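Local atomic coordinates of ATP-dependent CLP protease, putative (Plasmodium falciparum, PDB entry 2F6I), a protein that probably hydrolyses proteins to small peptides as the serine-type proteolytic component of an ATP-dependent Clp system, this chain being its catalytic domain. Residues I131-P136 with Y184-L189; I73-P78 with G105-M110; A111-A116 with H163-F168; T101-L106 with P127-M132. All blocks are in the same frame, centred on the assembly; numbering follows the deposited sequence.

Contact 1: residues I131-P136 with Y184-L189; sequences IMIHQP and YYMNAL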
# COMPACT_ATOMS: atom_id res chain seq x y z
N ILE C 131 33.19 0.99 -20.09
CA ILE C 131 32.94 2.41 -20.29
C ILE C 131 31.98 2.66 -21.45
O ILE C 131 32.11 2.06 -22.51
CB ILE C 131 34.27 3.14 -20.56
CG1 ILE C 131 35.25 2.86 -19.41
CG2 ILE C 131 34.04 4.62 -20.72
CD1 ILE C 131 36.65 3.38 -19.65
N MET C 132 31.03 3.57 -21.24
CA MET C 132 30.04 3.92 -22.25
C MET C 132 29.74 5.41 -22.22
O MET C 132 30.03 6.09 -21.24
CB MET C 132 28.76 3.13 -22.02
CG MET C 132 28.08 3.48 -20.71
SD MET C 132 27.46 2.02 -19.87
CE MET C 132 28.97 1.07 -19.79
N ILE C 133 29.13 5.91 -23.28
CA ILE C 133 28.79 7.32 -23.38
C ILE C 133 27.35 7.61 -22.98
O ILE C 133 27.06 8.64 -22.38
CB ILE C 133 29.04 7.83 -24.81
CG1 ILE C 133 30.48 7.54 -25.22
CG2 ILE C 133 28.74 9.32 -24.89
CD1 ILE C 133 30.80 7.90 -26.65
N HIS C 134 26.45 6.68 -23.32
CA HIS C 134 25.03 6.81 -23.02
C HIS C 134 24.75 6.80 -21.51
O HIS C 134 25.66 6.60 -20.71
CB HIS C 134 24.26 5.67 -23.69
CG HIS C 134 24.69 4.31 -23.23
ND1 HIS C 134 24.01 3.62 -22.25
CD2 HIS C 134 25.73 3.53 -23.59
CE1 HIS C 134 24.63 2.47 -22.02
NE2 HIS C 134 25.67 2.39 -22.83
N GLN C 135 23.49 7.02 -21.14
CA GLN C 135 23.09 7.03 -19.74
C GLN C 135 22.28 5.77 -19.42
O GLN C 135 21.10 5.67 -19.78
CB GLN C 135 22.26 8.27 -19.42
CG GLN C 135 22.90 9.58 -19.85
CD GLN C 135 22.11 10.80 -19.39
OE1 GLN C 135 22.09 11.14 -18.21
NE2 GLN C 135 21.44 11.46 -20.34
N PRO C 136 22.89 4.80 -18.72
CA PRO C 136 22.22 3.54 -18.35
C PRO C 136 21.08 3.69 -17.34
O PRO C 136 20.20 2.83 -17.26
CB PRO C 136 23.37 2.69 -17.82
CG PRO C 136 24.30 3.70 -17.24
CD PRO C 136 24.30 4.78 -18.29
N TYR C 184 26.90 2.05 -26.96
CA TYR C 184 28.19 1.43 -27.20
C TYR C 184 29.01 1.23 -25.92
O TYR C 184 29.33 2.19 -25.23
CB TYR C 184 28.95 2.27 -28.24
CG TYR C 184 30.37 1.86 -28.52
CD1 TYR C 184 30.73 0.51 -28.59
CD2 TYR C 184 31.36 2.81 -28.76
CE1 TYR C 184 32.04 0.13 -28.89
CE2 TYR C 184 32.67 2.45 -29.06
CZ TYR C 184 33.01 1.10 -29.12
OH TYR C 184 34.30 0.74 -29.41
N TYR C 185 29.32 -0.03 -25.62
CA TYR C 185 30.12 -0.40 -24.46
C TYR C 185 31.55 -0.65 -24.90
O TYR C 185 31.78 -1.40 -25.86
CB TYR C 185 29.60 -1.68 -23.80
CG TYR C 185 28.34 -1.52 -22.98
CD1 TYR C 185 27.14 -1.15 -23.58
CD2 TYR C 185 28.36 -1.73 -21.60
CE1 TYR C 185 25.98 -0.99 -22.82
CE2 TYR C 185 27.21 -1.58 -20.84
CZ TYR C 185 26.02 -1.21 -21.45
OH TYR C 185 24.88 -1.06 -20.70
N MET C 186 32.51 -0.04 -24.22
CA MET C 186 33.92 -0.23 -24.56
C MET C 186 34.64 -0.94 -23.43
O MET C 186 34.21 -0.89 -22.28
CB MET C 186 34.60 1.13 -24.78
CG MET C 186 34.07 1.93 -25.95
SD MET C 186 34.76 3.60 -25.97
CE MET C 186 33.33 4.58 -25.53
N ASN C 187 35.73 -1.62 -23.75
CA ASN C 187 36.53 -2.27 -22.72
C ASN C 187 37.66 -1.28 -22.46
O ASN C 187 37.79 -0.28 -23.18
CB ASN C 187 37.08 -3.62 -23.19
CG ASN C 187 37.96 -3.52 -24.43
OD1 ASN C 187 38.83 -2.66 -24.52
ND2 ASN C 187 37.73 -4.41 -25.38
N ALA C 188 38.48 -1.54 -21.45
CA ALA C 188 39.58 -0.65 -21.10
C ALA C 188 40.38 -0.16 -22.31
O ALA C 188 40.54 1.05 -22.52
CB ALA C 188 40.51 -1.33 -20.11
N LEU C 189 40.88 -1.10 -23.10
CA LEU C 189 41.68 -0.78 -24.28
C LEU C 189 40.93 0.07 -25.30
O LEU C 189 41.47 1.05 -25.82
CB LEU C 189 42.18 -2.06 -24.94
CG LEU C 189 43.12 -1.86 -26.13
CD1 LEU C 189 44.29 -0.97 -25.72
CD2 LEU C 189 43.60 -3.21 -26.64

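Contact 2: residues I73-P78 with G105-M110; sequences IYINSP and GLVASM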
# COMPACT_ATOMS: atom_id res chain seq x y z
N ILE C 73 41.02 10.43 -7.97
CA ILE C 73 39.61 10.07 -7.89
C ILE C 73 39.29 8.74 -8.57
O ILE C 73 39.44 8.60 -9.78
CB ILE C 73 38.72 11.16 -8.53
CG1 ILE C 73 38.89 12.48 -7.78
CG2 ILE C 73 37.26 10.73 -8.51
CD1 ILE C 73 38.00 13.60 -8.28
N TYR C 74 38.86 7.76 -7.77
CA TYR C 74 38.48 6.46 -8.32
C TYR C 74 37.04 6.64 -8.81
O TYR C 74 36.21 7.19 -8.10
CB TYR C 74 38.53 5.38 -7.24
CG TYR C 74 39.92 5.01 -6.78
CD1 TYR C 74 40.38 5.37 -5.52
CD2 TYR C 74 40.78 4.28 -7.61
CE1 TYR C 74 41.65 5.02 -5.08
CE2 TYR C 74 42.06 3.92 -7.19
CZ TYR C 74 42.49 4.30 -5.92
OH TYR C 74 43.75 3.94 -5.48
N ILE C 75 36.76 6.17 -10.02
CA ILE C 75 35.42 6.32 -10.57
C ILE C 75 34.77 5.00 -10.97
O ILE C 75 35.33 4.22 -11.74
CB ILE C 75 35.43 7.25 -11.80
CG1 ILE C 75 36.09 8.58 -11.45
CG2 ILE C 75 34.01 7.49 -12.28
CD1 ILE C 75 36.26 9.52 -12.63
N ASN C 76 33.57 4.78 -10.43
CA ASN C 76 32.76 3.60 -10.68
C ASN C 76 31.34 4.12 -10.52
O ASN C 76 30.74 3.98 -9.46
CB ASN C 76 33.05 2.52 -9.63
CG ASN C 76 32.26 1.24 -9.86
OD1 ASN C 76 31.45 1.14 -10.79
ND2 ASN C 76 32.49 0.25 -9.01
N SER C 77 30.82 4.75 -11.57
CA SER C 77 29.49 5.35 -11.52
C SER C 77 28.73 5.28 -12.84
O SER C 77 29.32 5.44 -13.91
CB SER C 77 29.62 6.81 -11.09
OG SER C 77 28.42 7.53 -11.30
N PRO C 78 27.42 5.03 -12.78
CA PRO C 78 26.58 4.94 -13.98
C PRO C 78 26.15 6.33 -14.43
O PRO C 78 25.34 6.48 -15.34
CB PRO C 78 25.39 4.12 -13.49
CG PRO C 78 25.21 4.64 -12.10
CD PRO C 78 26.64 4.69 -11.57
N GLY C 105 35.14 -1.06 -12.72
CA GLY C 105 33.75 -1.48 -12.65
C GLY C 105 32.96 -1.00 -13.85
O GLY C 105 33.07 -1.55 -14.94
N LEU C 106 32.16 0.04 -13.65
CA LEU C 106 31.34 0.58 -14.72
C LEU C 106 31.33 2.10 -14.66
O LEU C 106 31.14 2.69 -13.60
CB LEU C 106 29.91 0.05 -14.62
CG LEU C 106 28.99 0.43 -15.77
CD1 LEU C 106 29.56 -0.14 -17.05
CD2 LEU C 106 27.59 -0.12 -15.54
N VAL C 107 31.55 2.73 -15.81
CA VAL C 107 31.55 4.18 -15.89
C VAL C 107 30.71 4.58 -17.09
O VAL C 107 30.81 3.97 -18.16
CB VAL C 107 32.98 4.73 -16.05
CG1 VAL C 107 32.94 6.24 -16.21
CG2 VAL C 107 33.82 4.35 -14.84
N ALA C 108 29.87 5.60 -16.92
CA ALA C 108 29.00 6.04 -18.01
C ALA C 108 28.63 7.52 -17.96
O ALA C 108 28.81 8.20 -16.94
CB ALA C 108 27.73 5.21 -18.01
N SER C 109 28.12 8.02 -19.08
CA SER C 109 27.70 9.41 -19.23
C SER C 109 28.67 10.39 -18.58
O SER C 109 29.88 10.33 -18.82
CB SER C 109 26.29 9.59 -18.65
OG SER C 109 25.77 10.86 -18.98
N MET C 110 28.14 11.30 -17.76
CA MET C 110 28.98 12.30 -17.10
C MET C 110 30.14 11.67 -16.32
O MET C 110 31.19 12.30 -16.16
CB MET C 110 28.15 13.18 -16.16
CG MET C 110 27.41 14.31 -16.86
SD MET C 110 28.50 15.24 -17.97
CE MET C 110 29.63 15.99 -16.81

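Contact 3: residues A111-A116 with H163-F168; sequences ASVILA and HYLSSF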
# COMPACT_ATOMS: atom_id res chain seq x y z
N ALA C 111 29.95 10.45 -15.85
CA ALA C 111 31.00 9.76 -15.11
C ALA C 111 32.16 9.53 -16.06
O ALA C 111 33.33 9.71 -15.70
CB ALA C 111 30.48 8.43 -14.57
N SER C 112 31.83 9.15 -17.29
CA SER C 112 32.83 8.92 -18.33
C SER C 112 33.52 10.22 -18.70
O SER C 112 34.73 10.26 -18.90
CB SER C 112 32.17 8.31 -19.57
OG SER C 112 31.72 7.00 -19.32
N VAL C 113 32.74 11.30 -18.78
CA VAL C 113 33.30 12.61 -19.11
C VAL C 113 34.25 13.08 -18.02
O VAL C 113 35.33 13.60 -18.32
CB VAL C 113 32.19 13.66 -19.29
CG1 VAL C 113 32.80 15.00 -19.62
CG2 VAL C 113 31.23 13.22 -20.40
N ILE C 114 33.85 12.90 -16.77
CA ILE C 114 34.69 13.30 -15.65
C ILE C 114 35.99 12.49 -15.70
O ILE C 114 37.07 13.02 -15.47
CB ILE C 114 33.99 13.04 -14.30
CG1 ILE C 114 32.78 13.96 -14.16
CG2 ILE C 114 34.96 13.26 -13.15
CD1 ILE C 114 31.94 13.71 -12.92
N LEU C 115 35.86 11.21 -16.02
CA LEU C 115 37.01 10.33 -16.13
C LEU C 115 37.96 10.90 -17.19
O LEU C 115 39.16 10.99 -16.98
CB LEU C 115 36.56 8.93 -16.54
CG LEU C 115 37.62 7.90 -16.96
CD1 LEU C 115 38.55 7.59 -15.80
CD2 LEU C 115 36.92 6.64 -17.44
N ALA C 116 37.38 11.29 -18.33
CA ALA C 116 38.15 11.83 -19.45
C ALA C 116 38.74 13.22 -19.22
O ALA C 116 39.66 13.63 -19.93
CB ALA C 116 37.29 11.83 -20.70
N HIS C 163 30.06 17.80 -26.71
CA HIS C 163 31.13 18.73 -27.03
C HIS C 163 32.31 18.62 -26.07
O HIS C 163 33.46 18.61 -26.49
CB HIS C 163 30.62 20.18 -27.05
CG HIS C 163 29.92 20.55 -28.32
ND1 HIS C 163 28.65 20.10 -28.63
CD2 HIS C 163 30.32 21.31 -29.37
CE1 HIS C 163 28.30 20.57 -29.81
NE2 HIS C 163 29.29 21.30 -30.28
N TYR C 164 32.02 18.56 -24.77
CA TYR C 164 33.07 18.44 -23.77
C TYR C 164 33.84 17.14 -23.92
O TYR C 164 35.06 17.11 -23.78
CB TYR C 164 32.50 18.55 -22.36
CG TYR C 164 32.24 19.98 -21.92
CD1 TYR C 164 30.98 20.38 -21.48
CD2 TYR C 164 33.27 20.92 -21.94
CE1 TYR C 164 30.74 21.69 -21.08
CE2 TYR C 164 33.04 22.24 -21.54
CZ TYR C 164 31.78 22.62 -21.11
OH TYR C 164 31.56 23.92 -20.71
N LEU C 165 33.12 16.05 -24.20
CA LEU C 165 33.78 14.76 -24.36
C LEU C 165 34.65 14.80 -25.61
O LEU C 165 35.74 14.23 -25.64
CB LEU C 165 32.75 13.63 -24.49
CG LEU C 165 33.40 12.25 -24.58
CD1 LEU C 165 34.17 11.98 -23.30
CD2 LEU C 165 32.34 11.18 -24.81
N SER C 166 34.15 15.48 -26.63
CA SER C 166 34.86 15.62 -27.89
C SER C 166 36.22 16.29 -27.67
O SER C 166 37.24 15.81 -28.15
CB SER C 166 34.02 16.44 -28.87
OG SER C 166 34.61 16.46 -30.16
N SER C 167 36.22 17.38 -26.91
CA SER C 167 37.46 18.10 -26.64
C SER C 167 38.42 17.33 -25.74
O SER C 167 39.58 17.71 -25.60
CB SER C 167 37.15 19.46 -26.01
OG SER C 167 36.76 19.31 -24.66
N PHE C 168 37.94 16.25 -25.13
CA PHE C 168 38.77 15.44 -24.23
C PHE C 168 39.33 14.19 -24.90
O PHE C 168 40.37 13.68 -24.51
CB PHE C 168 37.97 15.00 -23.00
CG PHE C 168 37.54 16.12 -22.10
CD1 PHE C 168 36.43 15.97 -21.27
CD2 PHE C 168 38.24 17.32 -22.06
CE1 PHE C 168 36.02 16.99 -20.42
CE2 PHE C 168 37.85 18.35 -21.21
CZ PHE C 168 36.73 18.18 -20.38

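Contact 4: residues T101-L106 with P127-M132; sequences TISFGL and PNCRIM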
# COMPACT_ATOMS: atom_id res chain seq x y z
N THR C 101 42.39 10.62 -12.76
CA THR C 101 41.22 9.77 -12.69
C THR C 101 41.51 8.30 -12.97
O THR C 101 42.24 7.96 -13.90
CB THR C 101 40.15 10.24 -13.68
OG1 THR C 101 40.72 10.28 -15.00
CG2 THR C 101 39.66 11.63 -13.31
N ILE C 102 40.94 7.43 -12.15
CA ILE C 102 41.10 5.99 -12.31
C ILE C 102 39.72 5.35 -12.25
O ILE C 102 39.00 5.48 -11.26
CB ILE C 102 41.98 5.39 -11.20
CG1 ILE C 102 43.37 6.05 -11.23
CG2 ILE C 102 42.12 3.88 -11.40
CD1 ILE C 102 44.34 5.49 -10.21
N SER C 103 39.35 4.66 -13.32
CA SER C 103 38.05 4.03 -13.39
C SER C 103 38.13 2.52 -13.21
O SER C 103 39.12 1.89 -13.57
CB SER C 103 37.39 4.32 -14.73
OG SER C 103 38.05 3.62 -15.77
N PHE C 104 37.07 1.96 -12.65
CA PHE C 104 36.96 0.52 -12.48
C PHE C 104 35.48 0.17 -12.37
O PHE C 104 34.67 1.02 -12.00
CB PHE C 104 37.75 0.02 -11.26
CG PHE C 104 37.27 0.54 -9.94
CD1 PHE C 104 37.99 1.53 -9.27
CD2 PHE C 104 36.14 0.01 -9.33
CE1 PHE C 104 37.59 1.97 -8.00
CE2 PHE C 104 35.73 0.45 -8.07
CZ PHE C 104 36.46 1.43 -7.41
N GLY C 105 35.14 -1.06 -12.72
CA GLY C 105 33.75 -1.48 -12.65
C GLY C 105 32.96 -1.00 -13.85
O GLY C 105 33.07 -1.55 -14.94
N LEU C 106 32.16 0.04 -13.65
CA LEU C 106 31.34 0.58 -14.72
C LEU C 106 31.33 2.10 -14.66
O LEU C 106 31.14 2.69 -13.60
CB LEU C 106 29.91 0.05 -14.62
CG LEU C 106 28.99 0.43 -15.77
CD1 LEU C 106 29.56 -0.14 -17.05
CD2 LEU C 106 27.59 -0.12 -15.54
N PRO C 127 41.67 -3.05 -15.95
CA PRO C 127 41.34 -3.97 -17.05
C PRO C 127 39.88 -4.30 -17.36
O PRO C 127 39.45 -4.19 -18.51
CB PRO C 127 42.14 -5.23 -16.69
CG PRO C 127 43.30 -4.70 -15.94
CD PRO C 127 42.66 -3.67 -15.05
N ASN C 128 39.12 -4.72 -16.35
CA ASN C 128 37.72 -5.13 -16.56
C ASN C 128 36.65 -4.05 -16.58
O ASN C 128 35.47 -4.35 -16.74
CB ASN C 128 37.35 -6.19 -15.52
CG ASN C 128 38.10 -7.49 -15.73
OD1 ASN C 128 38.70 -8.03 -14.81
ND2 ASN C 128 38.07 -7.99 -16.97
N CYS C 129 37.05 -2.79 -16.44
CA CYS C 129 36.08 -1.70 -16.45
C CYS C 129 35.33 -1.59 -17.78
O CYS C 129 35.90 -1.79 -18.85
CB CYS C 129 36.80 -0.38 -16.16
SG CYS C 129 35.68 1.03 -16.00
N ARG C 130 34.04 -1.28 -17.69
CA ARG C 130 33.22 -1.12 -18.88
C ARG C 130 32.86 0.36 -18.96
O ARG C 130 32.31 0.92 -18.01
CB ARG C 130 31.96 -1.97 -18.79
CG ARG C 130 32.23 -3.47 -18.62
CD ARG C 130 32.94 -4.04 -19.84
NE ARG C 130 32.04 -4.19 -20.98
CZ ARG C 130 32.44 -4.48 -22.22
NH1 ARG C 130 33.72 -4.66 -22.49
NH2 ARG C 130 31.54 -4.61 -23.18
N ILE C 131 33.19 0.99 -20.09
CA ILE C 131 32.94 2.41 -20.29
C ILE C 131 31.98 2.66 -21.45
O ILE C 131 32.11 2.06 -22.51
CB ILE C 131 34.27 3.14 -20.56
CG1 ILE C 131 35.25 2.86 -19.41
CG2 ILE C 131 34.04 4.62 -20.72
CD1 ILE C 131 36.65 3.38 -19.65
N MET C 132 31.03 3.57 -21.24
CA MET C 132 30.04 3.92 -22.25
C MET C 132 29.74 5.41 -22.22
O MET C 132 30.03 6.09 -21.24
CB MET C 132 28.76 3.13 -22.02
CG MET C 132 28.08 3.48 -20.71
SD MET C 132 27.46 2.02 -19.87
CE MET C 132 28.97 1.07 -19.79

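Contact 1: residues I131-P136 with Y184-L189
Ile131 pairs with Met186 as an antiparallel hydrogen-bonded pair, the firm part of the join between strand 130-132 and the short strand 185-186. Ile131 N gives a nearly straight bond to Met186 O (3.1 Å, 169° at the hydrogen), and Met186 N returns one to Ile131 O at 2.7 Å. Next along the chain, Met132 turns to the other side of the sheet and lies alongside Tyr185, both side chains pointing the same way. Its CG sits between the backbone N and the carbonyl carbon (chi1 64°), and the bends that follow bring SD over one face of the phenol ring, 4.1 Å from the centroid, a Met-aromatic contact. The terminal CE lies over the rim on the same side, near Tyr185 CE2 and CD2. Behind it, Met132 CA makes a CA-H...O contact with Tyr184 O at 3.5 Å. Ile133 meets Met186 on the opposite flank, CG1 to CE at 4.1 Å, where helix 173-181 and Tyr194 also close in. His134, the predicted active-site histidine, runs at about a right angle to the Tyr185 side chain, the ring planes inclined at 49°; Tyr185 CE1 stands 3.4 Å from His134 NE2, at the imidazole edge and near its plane. Met132 CG lies 3.3 Å above one imidazole face, offset toward the rim. That methylene and the Tyr185 C-H at the edge would limit how the imidazole turns, which suggests that Met132 and Tyr185 belong to the second shell that positions His134.

Contact 2: residues I73-P78 with G105-M110
Asn76 extends its amide across to the start of strand 106-107, where OD1 accepts Leu106 N at 3.1 Å in a fairly straight bond (164° at the hydrogen). The N-H arrives well above the carbonyl plane, 56° out of it. With CG opposite the backbone N (chi1 -178°), the amide lies against the Gly105-Leu106 peptide, while its ND2 bonds Glu84 of a neighbouring subunit, so both ends of the group are held. On the other flank Ile75 and Val107 cross at about a right angle, their CG2 methyls 4.1 Å apart. The same Val107 CG2 also rests 3.5 Å from Ile75 O. Further on, Ser77 O draws in Val107 CA at 3.2 Å by a CA-H...O contact and Ala108 N at 3.1 Å by a weak, bent hydrogen bond. Ser77 OG turns to Asp46 O and Gly79 N instead. Ala108 CB ends the contact against Pro78 O at 3.8 Å. Strand 71-77 of the parallel sheet thereby supports a strand-turn-helix unit leading into helix 109-116. Ser109 takes a positive phi and a strongly negative psi at the turn, as in a nucleophile elbow, consistent with the place of the nucleophilic serine in S14 ClpP peptidases.

Contact 3: residues A111-A116 with H163-F168
Apolar contacts between Val113 and Ala116 on one helix and Leu165 and Phe168 on the other carry most of this packing. Val113 divides its two methyls: CG1 comes in near the plane of the Phe168 ring and touches its edge at CE1, 3.9 Å away, while CG2 lies 4.3 Å from Leu165 CD1. The valine and phenylalanine side chains cross at about a right angle. One turn later Ala116 faces the partner helix directly, its CB 4.0 Å from Phe168 CB and 4.1 Å from Leu165 CD1. Leu165 reaches that alanine because its CG extends opposite the backbone N (chi1 -177°). The axes of the two short segments approach to 9.6 Å and run in roughly the same direction, inclined at 33°. In the ClpP fold this joins the helix that follows strand 106-107 to the far end of helix 151-169, which probably corresponds to the handle helix of ClpP. Of contacts with carbonyl oxygens, one spans the helices, Ala116 O standing 3.8 Å from Phe168 CB. Within helix 151-169 itself, Tyr164 O lies over one face of the Phe168 ring, toward its rim, and accepts Ser167 OG at 2.9 Å. Among the hydrogen bonds to other parts of the chain, Arg123 NH1 serves both Ala116 O and Phe168 O, bridging the helix ends, and the Tyr164 side chain leads away toward Asn128 of a neighbouring subunit.

Contact 4: residues T101-L106 with P127-M132
Gly105 meets Cys129 and Arg130 exactly where its own chain turns a corner from one sheet into another, with a positive phi of 80° that favours glycine. Its carbonyl is the main grip: Gly105 O accepts Arg130 N at 2.9 Å (160° at the hydrogen), and the adjoining Cys129 CA adds a CA-H...O contact to the same oxygen at 3.4 Å. One step on, Leu106 and Arg130 form a parallel bridge, and Leu106 CA approaches Arg130 O at 3.4 Å in another CA-H...O contact. The leucine end lies beside Arg130 CB and the end of Met132, though the exact place of CD1 is doubtful. Cys129 lies on the inner side of the corner. With SG extended opposite the backbone N (chi1 -175°), the thiol tucks under the bend, 3.7 Å from Phe104 C and 3.5 Å from Ser103 OG. That hydroxyl has a weak hydrogen bond to Ser125 OG and also meets the end of Ile131, whose CD1 is 4.1 Å away. The Arg130 side chain, bent at two torsions, carries its guanidinium away from the corner to a salt bridge with Glu153 and a cation-pi contact with Tyr156, both of a neighbouring subunit, so the charge is met at the subunit interface. The corner carries the chain from strand 99-104 of the parallel sheet into strand 106-107, edge strand of the small mixed sheet, which pairs with strand 130-132; Leu115 of helix 109-116 packs against Ser103 and Ile131, and Tyr185 of strand 185-186 lies beside Arg130.

All four contacts belong to one ClpP domain and lie close together, their centres about 7 Å (contacts 2 and 4) to about 14 Å (contacts 3 and 4) apart. Contacts 2 and 4 overlap at Gly105 and Leu106, where the chain leaves the parallel sheet for the mixed one; contact 1 begins on strand 130-132, that sheet's middle strand, where contact 4 ends. Helix 109-116 starts in contact 2, runs through contact 3, and ties back to that strand through Ser112 OG and Met132 O. Contact 2 closes before contacts 3 and 1 open, and those two then interleave. The network thus links the surroundings of His134 to faces that meet neighbouring subunits of the fourteen-chain assembly.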